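Local coordinates for protein trans-2-enoyl-CoA reductase (PDB 4GGO) that reduces the carbon-carbon double bond of trans-2-enoyl-CoA substrates such as crotonyl-CoA with NADH, a step of bacterial fatty acid synthesis, at residues L17-P21 / Q22-K26; K215-K219 / E220-E224; E313-T316 / R317-A320; E347-Q350 / K351-A355. All coordinates share one frame; numbering follows the deposited sequence.

Overall arrangement
Four local contacts, each within a helix or at a helix end, follow one another along this monomeric Rossmann-fold enzyme without interleaving. Contact 1 starts helix 21-38, near the N-terminus; contact 2 ends helix 208-219 and leads into strand 223-224; contacts 3 and 4 each join successive turns of helices 311-323 and 347-359. Contact 3 lies nearest the middle of the chain, with its centre 24 to 26 Å from the centres of the other three. Contacts 2 and 4 lie farthest apart, 44 Å between centres, on opposite sides of the chain's centre. Contact 3 borders the NAD-binding residue Y62, and contact 4 comes near the substrate-binding Y234.

Contact 1: L17-P21 / Q22-K26; sequences LNAHP and QGCKK
H20 caps the first turn of helix 21-38 through its imidazole: G23 N donates to H20 ND1 at 3.3 Å, meeting the ring at its edge, 12° out of plane. This is a side-chain N-cap, with histidine as the capping residue. CG stands anti to the backbone N (chi1 -157°), and the ring presents ND1 to the amide that the helix start leaves without a carbonyl from a preceding turn. Backbone bonds take over from there. C24 N donates to H20 O over 2.9 Å, so the N-cap residue grips the helix with both its ring nitrogen and its carbonyl. One residue further on, K25 N reaches P21 O at 3.2 Å.

Van der Waals contacts accompany these bonds. The Q22 chain bends at chi2, which brings its amide back past both preceding residues: NE2 lies 3.5 Å from H20 CE1, with amide and ring planes 72° apart, while Q22 OE1 rests 3.4 Å from P21 CB. The sulfur of C24 also approaches A19, SG to CB at 4.4 Å.

Y391 meets the H20 ring edge-to-face. On helix 95-110, P95 packs against A19, and Y98 against both P21 and C24, so the turn joins the start of helix 21-38 to that helix and to the C-terminal part of the chain.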
# COMPACT_ATOMS: atom_id res chain seq x y z
N LEU A 17 15.38 5.77 -8.84
CA LEU A 17 15.14 7.19 -9.07
C LEU A 17 14.17 7.47 -10.21
O LEU A 17 13.33 8.36 -10.11
CB LEU A 17 16.46 7.93 -9.31
CG LEU A 17 17.49 7.82 -8.18
CD1 LEU A 17 18.68 8.75 -8.44
CD2 LEU A 17 16.85 8.10 -6.82
N ASN A 18 14.29 6.72 -11.30
CA ASN A 18 13.46 6.95 -12.48
C ASN A 18 12.31 5.97 -12.63
O ASN A 18 12.06 5.15 -11.75
CB ASN A 18 14.33 6.95 -13.74
CG ASN A 18 15.11 5.66 -13.91
OD1 ASN A 18 15.34 4.93 -12.94
ND2 ASN A 18 15.52 5.37 -15.14
N ALA A 19 11.60 6.06 -13.75
CA ALA A 19 10.45 5.19 -14.00
C ALA A 19 10.22 4.99 -15.49
O ALA A 19 10.49 5.89 -16.30
CB ALA A 19 9.21 5.75 -13.33
N HIS A 20 9.72 3.82 -15.86
CA HIS A 20 9.41 3.51 -17.25
C HIS A 20 7.92 3.69 -17.50
O HIS A 20 7.10 2.98 -16.92
CB HIS A 20 9.83 2.08 -17.58
CG HIS A 20 10.07 1.83 -19.03
ND1 HIS A 20 9.05 1.54 -19.92
CD2 HIS A 20 11.21 1.83 -19.76
CE1 HIS A 20 9.56 1.38 -21.13
NE2 HIS A 20 10.86 1.55 -21.06
N PRO A 21 7.56 4.67 -18.34
CA PRO A 21 6.16 5.04 -18.62
C PRO A 21 5.31 3.87 -19.10
O PRO A 21 4.23 3.64 -18.57
CB PRO A 21 6.29 6.09 -19.72
CG PRO A 21 7.64 6.67 -19.52
CD PRO A 21 8.50 5.53 -19.08
N GLN A 22 5.80 3.14 -20.10
CA GLN A 22 5.04 2.02 -20.67
C GLN A 22 4.99 0.85 -19.69
O GLN A 22 3.99 0.13 -19.62
CB GLN A 22 5.63 1.57 -22.00
CG GLN A 22 5.44 2.56 -23.14
CD GLN A 22 6.32 3.79 -23.01
OE1 GLN A 22 5.82 4.91 -22.85
NE2 GLN A 22 7.63 3.59 -23.08
N GLY A 23 6.07 0.66 -18.95
CA GLY A 23 6.14 -0.40 -17.96
C GLY A 23 5.13 -0.20 -16.85
O GLY A 23 4.49 -1.15 -16.40
N CYS A 24 4.99 1.05 -16.40
CA CYS A 24 4.00 1.39 -15.39
C CYS A 24 2.59 1.14 -15.92
O CYS A 24 1.72 0.63 -15.20
CB CYS A 24 4.15 2.85 -14.96
SG CYS A 24 5.67 3.21 -14.04
N LYS A 25 2.36 1.50 -17.18
CA LYS A 25 1.08 1.30 -17.83
C LYS A 25 0.72 -0.18 -17.88
O LYS A 25 -0.39 -0.58 -17.52
CB LYS A 25 1.09 1.88 -19.25
CG LYS A 25 -0.16 1.59 -20.05
CD LYS A 25 -0.07 2.18 -21.45
CE LYS A 25 -1.34 1.93 -22.25
NZ LYS A 25 -1.28 2.54 -23.61
N LYS A 26 1.67 -1.00 -18.33
CA LYS A 26 1.48 -2.44 -18.42
C LYS A 26 1.21 -3.04 -17.04
O LYS A 26 0.41 -3.96 -16.91
CB LYS A 26 2.71 -3.10 -19.05
CG LYS A 26 2.62 -4.61 -19.21
CD LYS A 26 1.48 -5.01 -20.13
CE LYS A 26 1.64 -6.44 -20.60
NZ LYS A 26 1.82 -7.39 -19.47

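Contact 2: K215-K219 / E220-E224; sequences KQLSK and EGLLE
L223 folds back over the last turn of helix 208-219, its CB directed at the helix. From CB the chain runs to CG, which lies 3.9 Å from S218 N and so rests against the helix backbone. There the branches part: CD1 settles on S218 CB at 3.8 Å, and CD2 goes to L217 CB at 3.7 Å. The leucine thus straddles two successive helical residues; with CG anti to its carbonyl carbon (chi1 -56°), both methyls lie against the helix.

The backbone beneath it forms a Schellman motif, the classic glycine-containing helix C-terminus. G221 takes a positive phi of 67° and turns the chain out of the helix. L222 N donates to L217 O over 2.9 Å at a fairly straight 164°, while G221 N reaches S218 O at 3.1 Å from above the carbonyl plane. E220 N still makes a helical bond to Q216 O, 3.2 Å long, and a weak second one to L217 O.

Beside the turn L222 CD1 touches L217 CD2 at 3.8 Å, the two side chains crossing at about a right angle. E220 CG lies 3.4 Å from Q216 O, and the E220 carboxylate forms a salt bridge with K135, while Q216 NE2 bonds D124. Helix 124-136 receives L222 on I131 and A134, whereas L217 and L223 both rest on I144 of strand 141-146.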
# COMPACT_ATOMS: atom_id res chain seq x y z
N LYS A 215 -13.93 13.09 9.54
CA LYS A 215 -14.69 14.13 10.23
C LYS A 215 -15.12 15.26 9.30
O LYS A 215 -16.23 15.79 9.42
CB LYS A 215 -13.91 14.69 11.42
CG LYS A 215 -13.74 13.70 12.57
CD LYS A 215 -12.88 14.28 13.68
CE LYS A 215 -13.59 15.42 14.40
NZ LYS A 215 -14.81 14.95 15.12
N GLN A 216 -14.26 15.63 8.36
CA GLN A 216 -14.58 16.66 7.38
C GLN A 216 -15.65 16.19 6.40
O GLN A 216 -16.58 16.93 6.08
CB GLN A 216 -13.34 17.12 6.62
CG GLN A 216 -12.40 18.00 7.44
CD GLN A 216 -11.36 18.69 6.57
OE1 GLN A 216 -11.50 18.76 5.35
NE2 GLN A 216 -10.31 19.21 7.20
N LEU A 217 -15.51 14.96 5.93
CA LEU A 217 -16.48 14.37 5.00
C LEU A 217 -17.84 14.19 5.67
O LEU A 217 -18.88 14.42 5.06
CB LEU A 217 -15.97 13.04 4.46
CG LEU A 217 -14.78 13.11 3.49
CD1 LEU A 217 -14.27 11.72 3.16
CD2 LEU A 217 -15.17 13.85 2.22
N SER A 218 -17.81 13.76 6.93
CA SER A 218 -19.04 13.56 7.70
C SER A 218 -19.77 14.88 7.90
O SER A 218 -21.00 14.93 7.83
CB SER A 218 -18.72 12.94 9.06
OG SER A 218 -19.86 12.95 9.91
N LYS A 219 -19.01 15.93 8.16
CA LYS A 219 -19.56 17.26 8.38
C LYS A 219 -20.29 17.76 7.14
O LYS A 219 -21.30 18.45 7.24
CB LYS A 219 -18.46 18.24 8.78
CG LYS A 219 -18.96 19.62 9.15
CD LYS A 219 -19.94 19.55 10.31
CE LYS A 219 -20.60 20.90 10.55
NZ LYS A 219 -21.60 20.83 11.65
N GLU A 220 -19.77 17.40 5.97
CA GLU A 220 -20.34 17.83 4.70
C GLU A 220 -21.44 16.89 4.22
O GLU A 220 -22.03 17.09 3.16
CB GLU A 220 -19.25 17.93 3.64
CG GLU A 220 -18.21 19.01 3.91
CD GLU A 220 -18.72 20.41 3.62
OE1 GLU A 220 -19.84 20.54 3.08
OE2 GLU A 220 -18.00 21.38 3.92
N GLY A 221 -21.72 15.85 5.01
CA GLY A 221 -22.73 14.87 4.66
C GLY A 221 -22.36 14.06 3.43
O GLY A 221 -23.21 13.75 2.60
N LEU A 222 -21.08 13.71 3.32
CA LEU A 222 -20.59 12.97 2.17
C LEU A 222 -20.34 11.50 2.48
O LEU A 222 -19.66 10.80 1.73
CB LEU A 222 -19.32 13.62 1.62
CG LEU A 222 -19.48 15.04 1.06
CD1 LEU A 222 -18.13 15.59 0.62
CD2 LEU A 222 -20.47 15.05 -0.09
N LEU A 223 -20.89 11.03 3.60
CA LEU A 223 -20.76 9.63 3.98
C LEU A 223 -22.12 8.93 3.94
O LEU A 223 -23.07 9.36 4.59
CB LEU A 223 -20.17 9.50 5.39
CG LEU A 223 -18.82 10.18 5.64
CD1 LEU A 223 -18.29 9.82 7.02
CD2 LEU A 223 -17.82 9.80 4.56
N GLU A 224 -22.20 7.86 3.16
CA GLU A 224 -23.40 7.05 3.12
C GLU A 224 -23.53 6.28 4.44
O GLU A 224 -22.52 5.94 5.06
CB GLU A 224 -23.36 6.07 1.94
CG GLU A 224 -24.65 5.29 1.73
CD GLU A 224 -25.85 6.19 1.51
OE1 GLU A 224 -26.04 6.66 0.37
OE2 GLU A 224 -26.59 6.44 2.48

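Contact 3: E313-T316 / R317-A320; sequences EQIT and RLYA
The Y319 ring presents an edge to the preceding turn: I315 O lies near its plane, 3.2 Å from CD1, and the methyl CG2 of I315 approaches CE1 at 3.5 Å, the two side chains crossing at a slant. The one pair of flat groups to meet is the Q314 amide and the R317 guanidinium. Their planes are 64° apart and meet obliquely, with NE2 3.4 Å from NH2; these two donors are brought together by shared acceptors, E309 and the carbonyl of I340, the latter held only weakly by R317. D342 forms a second salt bridge with the arginine, and W343 a cation-pi contact. The R317 chain bends at chi3 (71°), bringing the guanidinium back to the Q314 amide.

All this lies on two successive turns of alpha-helix 311-323, built on i to i+4 bonds such as Y319 N to I315 O, 2.9 Å, and A320 N to T316 O, 3.0 Å. I315 and L318 lie side by side, CD1 and CD2 4.2 Å apart, and both reach Y232 of strand 227-233. T316 faces helix 21-38 at Y34, T35 and R38. Q314 rests on Y62, an NAD-binding residue of helix 61-74, with its OE1 bonded to K278 N.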
# COMPACT_ATOMS: atom_id res chain seq x y z
N GLU A 313 -3.66 -9.34 -5.59
CA GLU A 313 -4.22 -10.58 -5.05
C GLU A 313 -4.75 -10.33 -3.64
O GLU A 313 -5.84 -10.78 -3.28
CB GLU A 313 -3.17 -11.70 -5.03
CG GLU A 313 -2.80 -12.25 -6.40
CD GLU A 313 -1.78 -11.38 -7.13
OE1 GLU A 313 -1.19 -10.48 -6.49
OE2 GLU A 313 -1.57 -11.61 -8.34
N GLN A 314 -3.96 -9.62 -2.84
CA GLN A 314 -4.33 -9.25 -1.48
C GLN A 314 -5.65 -8.48 -1.42
O GLN A 314 -6.55 -8.83 -0.66
CB GLN A 314 -3.23 -8.39 -0.85
CG GLN A 314 -2.14 -9.17 -0.15
CD GLN A 314 -2.42 -9.34 1.32
OE1 GLN A 314 -2.33 -8.38 2.09
NE2 GLN A 314 -2.75 -10.55 1.73
N ILE A 315 -5.75 -7.43 -2.23
CA ILE A 315 -6.89 -6.52 -2.15
C ILE A 315 -8.17 -7.11 -2.74
O ILE A 315 -9.25 -6.90 -2.20
CB ILE A 315 -6.56 -5.16 -2.80
CG1 ILE A 315 -5.32 -4.55 -2.13
CG2 ILE A 315 -7.74 -4.22 -2.67
CD1 ILE A 315 -5.40 -4.51 -0.62
N THR A 316 -8.05 -7.85 -3.84
CA THR A 316 -9.21 -8.54 -4.39
C THR A 316 -9.76 -9.53 -3.36
O THR A 316 -10.98 -9.66 -3.21
CB THR A 316 -8.89 -9.28 -5.70
OG1 THR A 316 -7.70 -10.07 -5.54
CG2 THR A 316 -8.69 -8.29 -6.83
N ARG A 317 -8.87 -10.21 -2.64
CA ARG A 317 -9.30 -11.11 -1.58
C ARG A 317 -9.95 -10.33 -0.44
O ARG A 317 -10.94 -10.77 0.15
CB ARG A 317 -8.13 -11.95 -1.05
CG ARG A 317 -8.50 -12.84 0.13
CD ARG A 317 -7.58 -14.05 0.26
NE ARG A 317 -6.23 -13.70 0.71
CZ ARG A 317 -5.87 -13.65 1.99
NH1 ARG A 317 -6.75 -13.91 2.94
NH2 ARG A 317 -4.62 -13.33 2.31
N LEU A 318 -9.40 -9.15 -0.15
CA LEU A 318 -9.96 -8.26 0.86
C LEU A 318 -11.40 -7.87 0.55
O LEU A 318 -12.27 -7.96 1.41
CB LEU A 318 -9.10 -7.00 0.99
CG LEU A 318 -9.65 -5.89 1.89
CD1 LEU A 318 -9.67 -6.33 3.35
CD2 LEU A 318 -8.85 -4.61 1.72
N TYR A 319 -11.65 -7.45 -0.69
CA TYR A 319 -12.99 -7.06 -1.12
C TYR A 319 -13.95 -8.25 -1.10
O TYR A 319 -15.05 -8.18 -0.55
CB TYR A 319 -12.95 -6.47 -2.52
CG TYR A 319 -12.65 -4.98 -2.59
CD1 TYR A 319 -11.38 -4.49 -2.31
CD2 TYR A 319 -13.63 -4.08 -2.98
CE1 TYR A 319 -11.10 -3.14 -2.38
CE2 TYR A 319 -13.36 -2.72 -3.06
CZ TYR A 319 -12.09 -2.25 -2.76
OH TYR A 319 -11.83 -0.91 -2.84
N ALA A 320 -13.52 -9.36 -1.70
CA ALA A 320 -14.38 -10.51 -1.90
C ALA A 320 -14.61 -11.34 -0.63
O ALA A 320 -15.69 -11.89 -0.44
CB ALA A 320 -13.83 -11.39 -3.01

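Contact 4: E347-Q350 / K351-A355; sequences EDVQ and KAVSA
E347 and K351 form an i to i+4 salt bridge along the first turns of helix 347-359, with NZ 2.8 Å from OE2. The lysine uses the anti lone pair of that oxygen, the one facing away from OE1. E347 runs extended beyond CG, CG lying anti to the backbone N (chi1 -176°), while K351 bends at chi3 (-63°) and slants across the glutamate, so that its CE also touches E347 CG at 3.6 Å. Both residues are exposed, and the pair sits on the outer side of the helix.

Hydrogen bonds gather at Q350 O, which accepts twice from S354: the backbone N at 2.9 Å and the hydroxyl OG at 3.0 Å reach it from opposite faces of its carbonyl plane. One water bridges the same pair of residues, donating to S354 OG and to Q350 OE1. Q350 NE2 is held by the carbonyl of E344 and the hydroxyl of Y294, which fixes the amide's rotation. Regular helical bonds continue beside these, V353 N to V349 O at 2.9 Å among them.

Apolar contact is made by the valines, side by side and pointing the same way, V349 CG1 to V353 CG2 at 4.1 Å. They form the buried side, V349 packing on L298 and V353 on Y294 and V301 of helix 291-305. D348 ties the same helix with a salt bridge to K305, and the side chain of Q350 lies about 7 Å from that of the substrate-binding Y234, which follows strand 227-233.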
# COMPACT_ATOMS: atom_id res chain seq x y z
N GLU A 347 1.15 -20.64 11.08
CA GLU A 347 2.24 -21.30 11.79
C GLU A 347 3.15 -22.08 10.84
O GLU A 347 4.37 -22.01 10.96
CB GLU A 347 1.68 -22.24 12.86
CG GLU A 347 2.76 -22.90 13.71
CD GLU A 347 2.22 -23.98 14.61
OE1 GLU A 347 1.31 -23.69 15.42
OE2 GLU A 347 2.70 -25.13 14.53
N ASP A 348 2.55 -22.79 9.90
CA ASP A 348 3.32 -23.60 8.96
C ASP A 348 4.19 -22.72 8.05
O ASP A 348 5.30 -23.11 7.67
CB ASP A 348 2.40 -24.51 8.14
CG ASP A 348 1.52 -23.74 7.17
OD1 ASP A 348 0.61 -23.02 7.62
OD2 ASP A 348 1.74 -23.88 5.94
N VAL A 349 3.69 -21.54 7.73
CA VAL A 349 4.46 -20.59 6.94
C VAL A 349 5.63 -20.01 7.75
O VAL A 349 6.77 -20.04 7.30
CB VAL A 349 3.59 -19.44 6.40
CG1 VAL A 349 4.45 -18.34 5.79
CG2 VAL A 349 2.59 -19.96 5.38
N GLN A 350 5.32 -19.51 8.94
CA GLN A 350 6.32 -18.85 9.78
C GLN A 350 7.45 -19.78 10.22
O GLN A 350 8.60 -19.37 10.33
CB GLN A 350 5.66 -18.19 11.00
CG GLN A 350 4.85 -16.95 10.66
CD GLN A 350 5.70 -15.86 10.03
OE1 GLN A 350 6.76 -15.49 10.55
NE2 GLN A 350 5.26 -15.34 8.89
N LYS A 351 7.12 -21.04 10.49
CA LYS A 351 8.13 -22.01 10.88
C LYS A 351 9.05 -22.35 9.71
O LYS A 351 10.25 -22.52 9.88
CB LYS A 351 7.49 -23.26 11.47
CG LYS A 351 6.91 -23.04 12.86
CD LYS A 351 6.58 -24.35 13.55
CE LYS A 351 5.51 -25.12 12.80
NZ LYS A 351 5.07 -26.32 13.57
N ALA A 352 8.47 -22.43 8.51
CA ALA A 352 9.25 -22.69 7.31
C ALA A 352 10.17 -21.51 6.99
O ALA A 352 11.31 -21.69 6.57
CB ALA A 352 8.33 -22.99 6.14
N VAL A 353 9.66 -20.29 7.18
CA VAL A 353 10.44 -19.09 6.94
C VAL A 353 11.59 -18.97 7.94
O VAL A 353 12.72 -18.65 7.56
CB VAL A 353 9.57 -17.82 6.99
CG1 VAL A 353 10.43 -16.57 6.92
CG2 VAL A 353 8.54 -17.83 5.86
N SER A 354 11.29 -19.22 9.21
CA SER A 354 12.29 -19.14 10.27
C SER A 354 13.42 -20.14 10.06
O SER A 354 14.59 -19.81 10.26
CB SER A 354 11.64 -19.35 11.64
OG SER A 354 10.82 -18.25 11.99
N ALA A 355 13.07 -21.36 9.66
CA ALA A 355 14.07 -22.38 9.39
C ALA A 355 14.91 -21.99 8.19
O ALA A 355 16.12 -22.22 8.16
CB ALA A 355 13.40 -23.73 9.16
O HOH W 1 9.76 -15.71 10.61